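Seryl-tRNA synthetase (Pyrococcus horikoshii, PDB 2DQ0) catalyses the ATP-dependent attachment of serine to tRNA(Ser), and probably to tRNA(Sec), as a homodimeric class II aminoacyl-tRNA synthetase. Local coordinates at residues G182-Y187 against R283-T288; G295-H300 against K367-V372; V238-E243 against L247-T252. One frame throughout, in Å; residues are numbered along the deposited sequence.

Interaction 1. Residues G182-Y187 against R283-T288. With SSA (5'-O-(N-(L-seryl)-sulfamoyl)adenosine), chain G; SO4 (sulfate ion), chain C.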
loop_
_atom_site.group_PDB
_atom_site.type_symbol
_atom_site.label_atom_id
_atom_site.label_comp_id
_atom_site.label_asym_id
_atom_site.label_seq_id
_atom_site.Cartn_x
_atom_site.Cartn_y
_atom_site.Cartn_z
ATOM N N GLY A 182 2.954 10.863 10.426
ATOM C CA GLY A 182 3.616 12.074 10.002
ATOM C C GLY A 182 2.613 12.896 9.231
ATOM O O GLY A 182 1.472 12.481 9.075
ATOM N N SER A 183 3.038 14.049 8.730
ATOM C CA SER A 183 2.153 14.952 8.015
ATOM C C SER A 183 1.655 14.428 6.673
ATOM O O SER A 183 2.309 13.616 6.022
ATOM C CB SER A 183 2.857 16.286 7.820
ATOM O OG SER A 183 4.111 16.047 7.224
ATOM N N ARG A 184 0.485 14.920 6.270
ATOM C CA ARG A 184 -0.144 14.530 5.015
ATOM C C ARG A 184 -0.586 13.054 4.899
ATOM O O ARG A 184 -0.670 12.497 3.809
ATOM C CB ARG A 184 0.730 14.977 3.840
ATOM C CG ARG A 184 0.888 16.512 3.834
ATOM C CD ARG A 184 1.386 17.142 2.517
ATOM N NE ARG A 184 2.746 16.739 2.230
ATOM C CZ ARG A 184 3.394 17.029 1.111
ATOM N NH1 ARG A 184 4.646 16.600 0.950
ATOM N NH2 ARG A 184 2.789 17.742 0.160
ATOM N N PHE A 185 -0.845 12.447 6.057
ATOM C CA PHE A 185 -1.420 11.109 6.188
ATOM C C PHE A 185 -2.717 11.404 6.959
ATOM O O PHE A 185 -2.868 12.476 7.517
ATOM C CB PHE A 185 -0.553 10.185 7.031
ATOM C CG PHE A 185 0.514 9.491 6.256
ATOM C CD1 PHE A 185 1.825 9.936 6.300
ATOM C CD2 PHE A 185 0.203 8.389 5.473
ATOM C CE1 PHE A 185 2.809 9.289 5.579
ATOM C CE2 PHE A 185 1.185 7.737 4.750
ATOM C CZ PHE A 185 2.495 8.186 4.801
ATOM N N TYR A 186 -3.646 10.471 7.020
ATOM C CA TYR A 186 -4.882 10.734 7.733
ATOM C C TYR A 186 -5.651 9.456 8.077
ATOM O O TYR A 186 -5.355 8.390 7.538
ATOM C CB TYR A 186 -5.785 11.558 6.839
ATOM C CG TYR A 186 -5.927 10.900 5.499
ATOM C CD1 TYR A 186 -5.046 11.213 4.466
ATOM C CD2 TYR A 186 -6.860 9.876 5.287
ATOM C CE1 TYR A 186 -5.078 10.531 3.264
ATOM C CE2 TYR A 186 -6.904 9.176 4.065
ATOM C CZ TYR A 186 -6.006 9.518 3.060
ATOM O OH TYR A 186 -6.024 8.893 1.834
ATOM N N TYR A 187 -6.617 9.576 8.995
ATOM C CA TYR A 187 -7.527 8.477 9.304
ATOM C C TYR A 187 -8.800 9.086 8.710
ATOM O O TYR A 187 -9.097 10.263 8.942
ATOM C CB TYR A 187 -7.790 8.246 10.810
ATOM C CG TYR A 187 -6.700 7.559 11.589
ATOM C CD1 TYR A 187 -5.610 8.284 12.085
ATOM C CD2 TYR A 187 -6.746 6.179 11.827
ATOM C CE1 TYR A 187 -4.605 7.666 12.788
ATOM C CE2 TYR A 187 -5.734 5.544 12.540
ATOM C CZ TYR A 187 -4.667 6.298 13.016
ATOM O OH TYR A 187 -3.660 5.708 13.733
ATOM N N ARG A 283 2.618 8.422 -2.853
ATOM C CA ARG A 283 3.537 9.395 -3.425
ATOM C C ARG A 283 4.212 10.189 -2.318
ATOM O O ARG A 283 3.613 10.537 -1.308
ATOM C CB ARG A 283 2.831 10.350 -4.410
ATOM C CG ARG A 283 1.449 9.938 -4.820
ATOM C CD ARG A 283 1.298 9.575 -6.276
ATOM N NE ARG A 283 1.080 10.723 -7.144
ATOM C CZ ARG A 283 0.419 10.661 -8.298
ATOM N NH1 ARG A 283 -0.099 9.515 -8.708
ATOM N NH2 ARG A 283 0.298 11.729 -9.071
ATOM N N LYS A 284 5.493 10.442 -2.520
ATOM C CA LYS A 284 6.296 11.186 -1.566
ATOM C C LYS A 284 5.896 12.657 -1.513
ATOM O O LYS A 284 5.968 13.278 -0.458
ATOM C CB LYS A 284 7.774 11.112 -1.951
ATOM C CG LYS A 284 8.484 9.785 -1.709
ATOM C CD LYS A 284 9.895 9.864 -2.315
ATOM C CE LYS A 284 10.762 8.682 -1.958
ATOM N NZ LYS A 284 12.014 8.678 -2.784
ATOM N N GLU A 285 5.460 13.199 -2.647
ATOM C CA GLU A 285 5.125 14.614 -2.735
ATOM C C GLU A 285 6.291 15.385 -2.121
ATOM O O GLU A 285 6.090 16.312 -1.336
ATOM C CB GLU A 285 3.835 14.940 -1.985
ATOM C CG GLU A 285 2.580 14.374 -2.633
ATOM C CD GLU A 285 2.359 14.832 -4.084
ATOM O OE1 GLU A 285 2.724 15.979 -4.430
ATOM O OE2 GLU A 285 1.794 14.042 -4.873
ATOM N N ALA A 286 7.511 14.999 -2.488
ATOM C CA ALA A 286 8.706 15.636 -1.944
ATOM C C ALA A 286 8.805 17.134 -2.238
ATOM O O ALA A 286 9.062 17.929 -1.334
ATOM C CB ALA A 286 9.940 14.917 -2.441
ATOM N N GLY A 287 8.594 17.521 -3.490
ATOM C CA GLY A 287 8.666 18.931 -3.841
ATOM C C GLY A 287 7.951 19.841 -2.851
ATOM O O GLY A 287 8.332 20.994 -2.661
ATOM N N THR A 288 6.904 19.325 -2.219
ATOM C CA THR A 288 6.131 20.088 -1.250
ATOM C C THR A 288 6.275 19.452 0.140
ATOM O O THR A 288 6.988 18.463 0.291
ATOM C CB THR A 288 4.653 20.137 -1.679
ATOM O OG1 THR A 288 3.842 20.464 -0.553
ATOM C CG2 THR A 288 4.215 18.801 -2.268
HETATM N N10 SSA G . -1.985 7.726 -14.069
HETATM C CA SSA G . -2.336 9.146 -14.252
HETATM C CB SSA G . -3.792 9.305 -14.594
HETATM O OG SSA G . -4.646 9.044 -13.475
HETATM C C9 SSA G . -2.062 10.000 -13.020
HETATM O O9 SSA G . -1.720 9.489 -11.957
HETATM N N8 SSA G . -2.194 11.325 -13.164
HETATM S S1 SSA G . -1.977 12.303 -11.907
HETATM O O1S SSA G . -0.589 12.118 -11.508
HETATM O O2S SSA G . -2.450 13.614 -12.334
HETATM O "O5'" SSA G . -2.918 11.710 -10.802
HETATM C "C5'" SSA G . -4.301 11.579 -11.069
HETATM C "C4'" SSA G . -5.135 12.258 -10.028
HETATM O "O4'" SSA G . -4.915 11.668 -8.732
HETATM C "C3'" SSA G . -4.920 13.739 -9.790
HETATM O "O3'" SSA G . -5.552 14.485 -10.810
HETATM C "C2'" SSA G . -5.659 13.888 -8.472
HETATM O "O2'" SSA G . -7.061 13.831 -8.583
HETATM C "C1'" SSA G . -5.150 12.646 -7.729
HETATM N N9 SSA G . -3.883 12.844 -7.030
HETATM C C8 SSA G . -2.597 12.908 -7.541
HETATM N N7 SSA G . -1.679 13.100 -6.628
HETATM C C5 SSA G . -2.401 13.173 -5.440
HETATM C C6 SSA G . -2.010 13.383 -4.091
HETATM N N6 SSA G . -0.746 13.558 -3.718
HETATM N N1 SSA G . -2.986 13.386 -3.131
HETATM C C2 SSA G . -4.268 13.196 -3.515
HETATM N N3 SSA G . -4.756 12.995 -4.760
HETATM C C4 SSA G . -3.762 13.008 -5.678
HETATM S S SO4 C . 5.782 15.715 4.367
HETATM O O1 SO4 C . 6.384 14.666 5.212
HETATM O O2 SO4 C . 4.336 15.469 4.264
HETATM O O3 SO4 C . 6.008 17.041 4.976
HETATM O O4 SO4 C . 6.398 15.678 3.025
#
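The motif 2 loop of a class II synthetase, which joins the antiparallel strands 273-282 and 301-311, meets the loop between helix 175-180 and strand 187-189 where Arg-184 reaches Glu-285. The motif 2 loop makes a type I turn from Glu-285 to Thr-288, and the Arg-184 side chain holds the backbone of that turn: NH1 donates to Glu-285 O at 2.7 Å, with an N-H...O angle of 151°. The turn's own bond from Thr-288 N to Glu-285 O, 3.2 Å, arrives from the opposite face of that carbonyl, whose oxygen is thus gripped by two donors. Glu-285 CG lies over one face of the guanidinium, while a sulfate sits along its edge. Arg-184 NE gives this ion a nearly straight bond to O2, 2.9 Å at 170°, and NH1 gives a second to O4. Arg-283 and the carboxylate of Glu-285 turn instead to the seryl-adenylate analogue. One face of the Arg-283 guanidinium lies against adenine N7 and C8, with C8 offset toward the group's rim, and NH2 donates to the sulfamoyl O1S. Glu-285 folds back at chi2 (-58°), so that OE2 accepts a hydrogen bond from adenine N6 at 2.8 Å.

Interaction 2. Residues G295-H300 against K367-V372. With SSA (5'-O-(N-(L-seryl)-sulfamoyl)adenosine), chain G; SO4 (sulfate ion), chain D; SO4 (sulfate ion), chain C.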
loop_
_atom_site.group_PDB
_atom_site.type_symbol
_atom_site.label_atom_id
_atom_site.label_comp_id
_atom_site.label_asym_id
_atom_site.label_seq_id
_atom_site.Cartn_x
_atom_site.Cartn_y
_atom_site.Cartn_z
ATOM N N GLY A 295 -6.021 19.155 4.175
ATOM C CA GLY A 295 -6.730 17.917 4.438
ATOM C C GLY A 295 -6.349 16.714 3.586
ATOM O O GLY A 295 -5.307 16.105 3.788
ATOM N N ILE A 296 -7.200 16.364 2.629
ATOM C CA ILE A 296 -6.941 15.209 1.783
ATOM C C ILE A 296 -6.806 15.543 0.308
ATOM O O ILE A 296 -7.052 14.707 -0.569
ATOM C CB ILE A 296 -8.042 14.154 1.945
ATOM C CG1 ILE A 296 -9.395 14.722 1.504
ATOM C CG2 ILE A 296 -8.083 13.677 3.368
ATOM C CD1 ILE A 296 -10.581 13.729 1.663
ATOM N N PHE A 297 -6.411 16.776 0.036
ATOM C CA PHE A 297 -6.234 17.209 -1.335
ATOM C C PHE A 297 -4.904 16.712 -1.907
ATOM O O PHE A 297 -4.827 16.282 -3.053
ATOM C CB PHE A 297 -6.251 18.727 -1.403
ATOM C CG PHE A 297 -6.173 19.250 -2.788
ATOM C CD1 PHE A 297 -7.293 19.189 -3.630
ATOM C CD2 PHE A 297 -4.967 19.742 -3.296
ATOM C CE1 PHE A 297 -7.214 19.607 -4.968
ATOM C CE2 PHE A 297 -4.874 20.167 -4.641
ATOM C CZ PHE A 297 -6.012 20.093 -5.476
ATOM N N ARG A 298 -3.851 16.807 -1.106
ATOM C CA ARG A 298 -2.532 16.386 -1.539
ATOM C C ARG A 298 -1.880 15.641 -0.375
ATOM O O ARG A 298 -1.279 16.234 0.526
ATOM C CB ARG A 298 -1.698 17.610 -1.963
ATOM C CG ARG A 298 -0.253 17.279 -2.271
ATOM C CD ARG A 298 0.547 18.517 -2.594
ATOM N NE ARG A 298 0.334 18.944 -3.964
ATOM C CZ ARG A 298 -0.291 20.063 -4.313
ATOM N NH1 ARG A 298 -0.771 20.880 -3.382
ATOM N NH2 ARG A 298 -0.423 20.367 -5.598
ATOM N N VAL A 299 -2.000 14.324 -0.416
ATOM C CA VAL A 299 -1.484 13.499 0.640
ATOM C C VAL A 299 -0.571 12.397 0.130
ATOM O O VAL A 299 -0.353 12.232 -1.074
ATOM C CB VAL A 299 -2.646 12.876 1.377
ATOM C CG1 VAL A 299 -3.377 13.942 2.173
ATOM C CG2 VAL A 299 -3.619 12.251 0.348
ATOM N N HIS A 300 -0.046 11.630 1.066
ATOM C CA HIS A 300 0.840 10.544 0.720
ATOM C C HIS A 300 0.143 9.278 0.189
ATOM O O HIS A 300 0.766 8.503 -0.567
ATOM C CB HIS A 300 1.718 10.218 1.926
ATOM C CG HIS A 300 2.714 11.283 2.213
ATOM N ND1 HIS A 300 3.595 11.739 1.254
ATOM C CD2 HIS A 300 2.952 12.009 3.332
ATOM C CE1 HIS A 300 4.336 12.700 1.775
ATOM N NE2 HIS A 300 3.966 12.880 3.031
ATOM N N LYS A 367 -11.661 28.326 -6.444
ATOM C CA LYS A 367 -10.869 28.046 -7.650
ATOM C C LYS A 367 -11.077 26.670 -8.320
ATOM O O LYS A 367 -11.712 25.779 -7.769
ATOM C CB LYS A 367 -9.374 28.262 -7.358
ATOM C CG LYS A 367 -8.880 27.624 -6.108
ATOM C CD LYS A 367 -7.429 27.992 -5.826
ATOM C CE LYS A 367 -7.251 29.440 -5.383
ATOM N NZ LYS A 367 -5.867 29.669 -4.832
ATOM N N PHE A 368 -10.576 26.527 -9.541
ATOM C CA PHE A 368 -10.667 25.250 -10.236
ATOM C C PHE A 368 -9.434 24.422 -9.837
ATOM O O PHE A 368 -8.313 24.915 -9.879
ATOM C CB PHE A 368 -10.670 25.446 -11.750
ATOM C CG PHE A 368 -11.935 26.042 -12.291
ATOM C CD1 PHE A 368 -12.082 27.425 -12.397
ATOM C CD2 PHE A 368 -12.971 25.217 -12.738
ATOM C CE1 PHE A 368 -13.245 27.977 -12.945
ATOM C CE2 PHE A 368 -14.139 25.751 -13.285
ATOM C CZ PHE A 368 -14.280 27.133 -13.390
ATOM N N ARG A 369 -9.631 23.171 -9.444
ATOM C CA ARG A 369 -8.486 22.351 -9.051
ATOM C C ARG A 369 -8.483 21.023 -9.795
ATOM O O ARG A 369 -9.542 20.395 -9.957
ATOM C CB ARG A 369 -8.504 22.078 -7.539
ATOM C CG ARG A 369 -8.637 23.306 -6.633
ATOM C CD ARG A 369 -7.579 24.352 -6.916
ATOM N NE ARG A 369 -6.195 23.850 -6.951
ATOM C CZ ARG A 369 -5.396 23.693 -5.889
ATOM N NH1 ARG A 369 -4.158 23.241 -6.052
ATOM N NH2 ARG A 369 -5.818 23.972 -4.661
ATOM N N GLU A 370 -7.290 20.611 -10.239
ATOM C CA GLU A 370 -7.107 19.349 -10.945
ATOM C C GLU A 370 -7.751 18.242 -10.160
ATOM O O GLU A 370 -7.549 18.124 -8.947
ATOM C CB GLU A 370 -5.631 18.987 -11.123
ATOM C CG GLU A 370 -5.445 17.583 -11.729
ATOM C CD GLU A 370 -3.995 17.178 -11.892
ATOM O OE1 GLU A 370 -3.749 16.017 -12.298
ATOM O OE2 GLU A 370 -3.101 18.014 -11.624
ATOM N N VAL A 371 -8.503 17.414 -10.869
ATOM C CA VAL A 371 -9.199 16.325 -10.238
ATOM C C VAL A 371 -8.992 15.032 -11.063
ATOM O O VAL A 371 -9.230 13.933 -10.575
ATOM C CB VAL A 371 -10.680 16.738 -10.064
ATOM C CG1 VAL A 371 -11.534 16.300 -11.274
ATOM C CG2 VAL A 371 -11.187 16.234 -8.737
ATOM N N VAL A 372 -8.547 15.181 -12.313
ATOM C CA VAL A 372 -8.237 14.044 -13.186
ATOM C C VAL A 372 -7.290 14.444 -14.309
ATOM O O VAL A 372 -7.248 15.593 -14.730
ATOM C CB VAL A 372 -9.507 13.339 -13.834
ATOM C CG1 VAL A 372 -10.758 14.074 -13.496
ATOM C CG2 VAL A 372 -9.353 13.229 -15.360
HETATM N N10 SSA G . -1.985 7.726 -14.069
HETATM C CA SSA G . -2.336 9.146 -14.252
HETATM C CB SSA G . -3.792 9.305 -14.594
HETATM O OG SSA G . -4.646 9.044 -13.475
HETATM C C9 SSA G . -2.062 10.000 -13.020
HETATM O O9 SSA G . -1.720 9.489 -11.957
HETATM N N8 SSA G . -2.194 11.325 -13.164
HETATM S S1 SSA G . -1.977 12.303 -11.907
HETATM O O1S SSA G . -0.589 12.118 -11.508
HETATM O O2S SSA G . -2.450 13.614 -12.334
HETATM O "O5'" SSA G . -2.918 11.710 -10.802
HETATM C "C5'" SSA G . -4.301 11.579 -11.069
HETATM C "C4'" SSA G . -5.135 12.258 -10.028
HETATM O "O4'" SSA G . -4.915 11.668 -8.732
HETATM C "C3'" SSA G . -4.920 13.739 -9.790
HETATM O "O3'" SSA G . -5.552 14.485 -10.810
HETATM C "C2'" SSA G . -5.659 13.888 -8.472
HETATM O "O2'" SSA G . -7.061 13.831 -8.583
HETATM C "C1'" SSA G . -5.150 12.646 -7.729
HETATM N N9 SSA G . -3.883 12.844 -7.030
HETATM C C8 SSA G . -2.597 12.908 -7.541
HETATM N N7 SSA G . -1.679 13.100 -6.628
HETATM C C5 SSA G . -2.401 13.173 -5.440
HETATM C C6 SSA G . -2.010 13.383 -4.091
HETATM N N6 SSA G . -0.746 13.558 -3.718
HETATM N N1 SSA G . -2.986 13.386 -3.131
HETATM C C2 SSA G . -4.268 13.196 -3.515
HETATM N N3 SSA G . -4.756 12.995 -4.760
HETATM C C4 SSA G . -3.762 13.008 -5.678
HETATM S S SO4 D . -2.038 23.962 -2.693
HETATM O O1 SO4 D . -2.021 22.654 -2.007
HETATM O O2 SO4 D . -3.307 24.642 -2.374
HETATM O O3 SO4 D . -0.905 24.808 -2.258
HETATM O O4 SO4 D . -1.924 23.735 -4.145
HETATM S S SO4 C . 5.782 15.715 4.367
HETATM O O1 SO4 C . 6.384 14.666 5.212
HETATM O O2 SO4 C . 4.336 15.469 4.264
HETATM O O3 SO4 C . 6.008 17.041 4.976
HETATM O O4 SO4 C . 6.398 15.678 3.025
#
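Phe-297 sets its ring against the guanidinium of Arg-369, with CZ 3.6 Å above the centre of the guanidinium plane. The two planes are 41° apart, and Phe-297 CE2 comes within 3.5 Å of Arg-369 NH1. CG of Phe-297 stands opposite the backbone N (chi1 -176°), which sends the ring toward the strand, while Arg-369 bends at chi2 and chi3 to bring its guanidinium face to the CZ end of the ring. Arg-369 NH1 also donates to sulfate O4 at 3.0 Å, and Arg-298 NH1 donates to the same oxygen at 3.2 Å. Gln-365 OE1 accepts a hydrogen bond from Arg-369 NH2. Next to these residues is the nucleotide pocket of the class II fold, holding the seryl-adenylate analogue. Val-299 reads the adenine edge through its backbone, N bonding to N1 and O accepting from N6, each at 3.0 Å. From strand 367-376, Glu-370 reaches out extended, and its OE1 accepts a hydrogen bond from ribose O3' at 2.8 Å. Just beyond, Val-371 and Val-372 form a classic beta bulge opposite Ile-358. Arg-412 of the motif 3 helix backs the pair, cation-pi on the Phe-297 ring, with NE bonded to Phe-297 O and NH2 to Glu-370 O.

Interaction 3. Residues V238-E243 against L247-T252. With SSA (5'-O-(N-(L-seryl)-sulfamoyl)adenosine), chain G.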
loop_
_atom_site.group_PDB
_atom_site.type_symbol
_atom_site.label_atom_id
_atom_site.label_comp_id
_atom_site.label_asym_id
_atom_site.label_seq_id
_atom_site.Cartn_x
_atom_site.Cartn_y
_atom_site.Cartn_z
ATOM N N VAL A 238 8.496 11.411 -6.267
ATOM C CA VAL A 238 7.237 10.786 -5.967
ATOM C C VAL A 238 7.270 9.363 -5.430
ATOM O O VAL A 238 6.501 9.019 -4.542
ATOM C CB VAL A 238 6.268 10.837 -7.222
ATOM C CG1 VAL A 238 6.818 11.700 -8.306
ATOM C CG2 VAL A 238 6.031 9.479 -7.752
ATOM N N ILE A 239 8.176 8.545 -5.940
ATOM C CA ILE A 239 8.215 7.138 -5.581
ATOM C C ILE A 239 8.979 6.662 -4.360
ATOM O O ILE A 239 10.147 6.974 -4.185
ATOM C CB ILE A 239 8.697 6.348 -6.793
ATOM C CG1 ILE A 239 7.793 6.673 -7.967
ATOM C CG2 ILE A 239 8.685 4.847 -6.516
ATOM C CD1 ILE A 239 8.375 6.204 -9.281
ATOM N N TYR A 240 8.288 5.874 -3.537
ATOM C CA TYR A 240 8.851 5.271 -2.327
ATOM C C TYR A 240 9.428 3.907 -2.689
ATOM O O TYR A 240 8.783 3.115 -3.401
ATOM C CB TYR A 240 7.778 4.987 -1.272
ATOM C CG TYR A 240 7.212 6.166 -0.534
ATOM C CD1 TYR A 240 7.985 6.872 0.388
ATOM C CD2 TYR A 240 5.878 6.540 -0.701
ATOM C CE1 TYR A 240 7.447 7.921 1.137
ATOM C CE2 TYR A 240 5.329 7.592 0.047
ATOM C CZ TYR A 240 6.122 8.276 0.960
ATOM O OH TYR A 240 5.605 9.332 1.669
ATOM N N LYS A 241 10.632 3.628 -2.196
ATOM C CA LYS A 241 11.229 2.330 -2.425
ATOM C C LYS A 241 11.199 1.591 -1.088
ATOM O O LYS A 241 11.311 2.222 -0.028
ATOM C CB LYS A 241 12.669 2.450 -2.910
ATOM C CG LYS A 241 13.308 1.083 -3.142
ATOM C CD LYS A 241 14.730 1.206 -3.613
ATOM C CE LYS A 241 15.365 -0.151 -3.843
ATOM N NZ LYS A 241 15.654 -0.817 -2.545
ATOM N N VAL A 242 11.017 0.271 -1.120
ATOM C CA VAL A 242 11.013 -0.473 0.130
ATOM C C VAL A 242 12.429 -0.999 0.364
ATOM O O VAL A 242 13.115 -1.427 -0.562
ATOM C CB VAL A 242 9.931 -1.630 0.144
ATOM C CG1 VAL A 242 8.996 -1.482 -1.011
ATOM C CG2 VAL A 242 10.569 -2.974 0.156
ATOM N N GLU A 243 12.871 -0.923 1.609
ATOM C CA GLU A 243 14.209 -1.356 1.976
ATOM C C GLU A 243 14.563 -2.782 1.572
ATOM O O GLU A 243 13.704 -3.665 1.581
ATOM C CB GLU A 243 14.391 -1.198 3.480
ATOM C CG GLU A 243 15.571 -0.345 3.855
ATOM C CD GLU A 243 15.572 0.039 5.315
ATOM O OE1 GLU A 243 15.570 -0.866 6.182
ATOM O OE2 GLU A 243 15.578 1.252 5.587
ATOM N N LEU A 247 11.486 -3.557 -4.896
ATOM C CA LEU A 247 10.058 -3.271 -4.803
ATOM C C LEU A 247 9.805 -1.781 -4.568
ATOM O O LEU A 247 10.454 -1.128 -3.744
ATOM C CB LEU A 247 9.422 -4.088 -3.680
ATOM C CG LEU A 247 9.341 -5.602 -3.906
ATOM C CD1 LEU A 247 8.871 -6.285 -2.639
ATOM C CD2 LEU A 247 8.379 -5.902 -5.061
ATOM N N TYR A 248 8.856 -1.243 -5.318
ATOM C CA TYR A 248 8.499 0.163 -5.217
ATOM C C TYR A 248 6.977 0.276 -5.057
ATOM O O TYR A 248 6.231 -0.463 -5.696
ATOM C CB TYR A 248 8.962 0.878 -6.482
ATOM C CG TYR A 248 10.458 0.836 -6.652
ATOM C CD1 TYR A 248 11.116 -0.331 -7.056
ATOM C CD2 TYR A 248 11.238 1.951 -6.326
ATOM C CE1 TYR A 248 12.503 -0.381 -7.119
ATOM C CE2 TYR A 248 12.615 1.909 -6.392
ATOM C CZ TYR A 248 13.237 0.752 -6.786
ATOM O OH TYR A 248 14.589 0.763 -6.878
ATOM N N LEU A 249 6.521 1.164 -4.180
ATOM C CA LEU A 249 5.088 1.358 -3.981
ATOM C C LEU A 249 4.601 2.132 -5.191
ATOM O O LEU A 249 5.205 3.132 -5.585
ATOM C CB LEU A 249 4.801 2.134 -2.681
ATOM C CG LEU A 249 5.236 1.403 -1.406
ATOM C CD1 LEU A 249 4.858 2.217 -0.199
ATOM C CD2 LEU A 249 4.588 0.030 -1.340
ATOM N N ILE A 250 3.520 1.665 -5.795
ATOM C CA ILE A 250 3.021 2.322 -6.984
ATOM C C ILE A 250 2.372 3.656 -6.669
ATOM O O ILE A 250 1.718 3.812 -5.644
ATOM C CB ILE A 250 2.012 1.421 -7.733
ATOM C CG1 ILE A 250 0.811 1.118 -6.847
ATOM C CG2 ILE A 250 2.669 0.090 -8.109
ATOM C CD1 ILE A 250 -0.283 0.417 -7.594
ATOM N N PRO A 251 2.595 4.656 -7.532
ATOM C CA PRO A 251 2.024 5.997 -7.368
ATOM C C PRO A 251 0.705 6.121 -8.101
ATOM O O PRO A 251 0.039 7.140 -8.025
ATOM C CB PRO A 251 3.098 6.905 -7.968
ATOM C CG PRO A 251 3.644 6.062 -9.069
ATOM C CD PRO A 251 3.773 4.698 -8.425
ATOM N N THR A 252 0.333 5.062 -8.804
ATOM C CA THR A 252 -0.895 5.017 -9.592
ATOM C C THR A 252 -0.971 3.632 -10.210
ATOM O O THR A 252 0.065 3.054 -10.521
ATOM C CB THR A 252 -0.871 6.043 -10.745
ATOM O OG1 THR A 252 -1.748 5.604 -11.786
ATOM C CG2 THR A 252 0.516 6.200 -11.302
HETATM N N10 SSA G . -1.985 7.726 -14.069
HETATM C CA SSA G . -2.336 9.146 -14.252
HETATM C CB SSA G . -3.792 9.305 -14.594
HETATM O OG SSA G . -4.646 9.044 -13.475
HETATM C C9 SSA G . -2.062 10.000 -13.020
HETATM O O9 SSA G . -1.720 9.489 -11.957
HETATM N N8 SSA G . -2.194 11.325 -13.164
HETATM S S1 SSA G . -1.977 12.303 -11.907
HETATM O O1S SSA G . -0.589 12.118 -11.508
HETATM O O2S SSA G . -2.450 13.614 -12.334
HETATM O "O5'" SSA G . -2.918 11.710 -10.802
HETATM C "C5'" SSA G . -4.301 11.579 -11.069
HETATM C "C4'" SSA G . -5.135 12.258 -10.028
HETATM O "O4'" SSA G . -4.915 11.668 -8.732
HETATM C "C3'" SSA G . -4.920 13.739 -9.790
HETATM O "O3'" SSA G . -5.552 14.485 -10.810
HETATM C "C2'" SSA G . -5.659 13.888 -8.472
HETATM O "O2'" SSA G . -7.061 13.831 -8.583
HETATM C "C1'" SSA G . -5.150 12.646 -7.729
HETATM N N9 SSA G . -3.883 12.844 -7.030
HETATM C C8 SSA G . -2.597 12.908 -7.541
HETATM N N7 SSA G . -1.679 13.100 -6.628
HETATM C C5 SSA G . -2.401 13.173 -5.440
HETATM C C6 SSA G . -2.010 13.383 -4.091
HETATM N N6 SSA G . -0.746 13.558 -3.718
HETATM N N1 SSA G . -2.986 13.386 -3.131
HETATM C C2 SSA G . -4.268 13.196 -3.515
HETATM N N3 SSA G . -4.756 12.995 -4.760
HETATM C C4 SSA G . -3.762 13.008 -5.678
HETATM O O HOH W 1 5.655 5.557 -4.391
#
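Lys-241 and Tyr-248 face each other as a non-hydrogen-bonded antiparallel pair with CA atoms 4.5 Å apart, a single bridge in a tight chain reversal at the dimer interface. Backbone bonds flank the pair: Val-242 N donates to Leu-247 O at 3.0 Å, almost straight at 175°, and Leu-249 N donates to Tyr-240 O at 3.1 Å. The lysine chain runs obliquely over the tyrosine face. With CG swung opposite the backbone N (chi1 180°), its methylenes follow the ring from CE2 toward OH, and CG makes a CH-pi contact over the face. Ile-239 CG2 comes to the ring edge instead, 3.9 Å from CD2 of Tyr-248, and Tyr-248 OH is held separately by Arg-223.

Toward Pro-251 the two backbones part, and a water fills the step, accepting from Tyr-240 N at 2.8 Å and donating to Leu-249 O at 2.7 Å. Side-chain contact there thins to Val-238 CG2 and, more distantly, Ile-239 CG1 against the Pro-251 ring. Past it, Thr-252 OG1 takes a weak bond from the amino group N10 of the seryl-adenylate analogue.

At the end of Lys-241 a bend (chi4 -73°) brings NZ to Val-242 O and Glu-245 O, and to a salt bridge with Glu-243 of the second subunit. Replacing this lysine by an alanine would probably leave that glutamate without its mate across the interface and take from the tyrosine face the methylenes beyond CB. One side chain thus serves two chemistries: its carbons pack on an aromatic face, while its charge ties the subunits together.

In the fold
All three contacts come after the N-terminal helical arm. Interaction 1 starts first, just past helix 175-180, and closes a long loop when the chain reaches 283-288. Interaction 3 lies wholly within that span as a short chain reversal with three residues between its segments, tied to the motif 2 loop by Arg-283 NH1 bonding Pro-251 O and Lys-284 N bonding Val-238 O. Interaction 2 follows in series: it opens at 295-300, the far end of the motif 2 loop, and closes on strand 367-376. None cross. His-300, in interaction 2, touches residues of both other contacts, and its N probably bonds Arg-184 O. All three touch the seryl-adenylate analogue, with interactions 1 and 3 also reaching the second subunit.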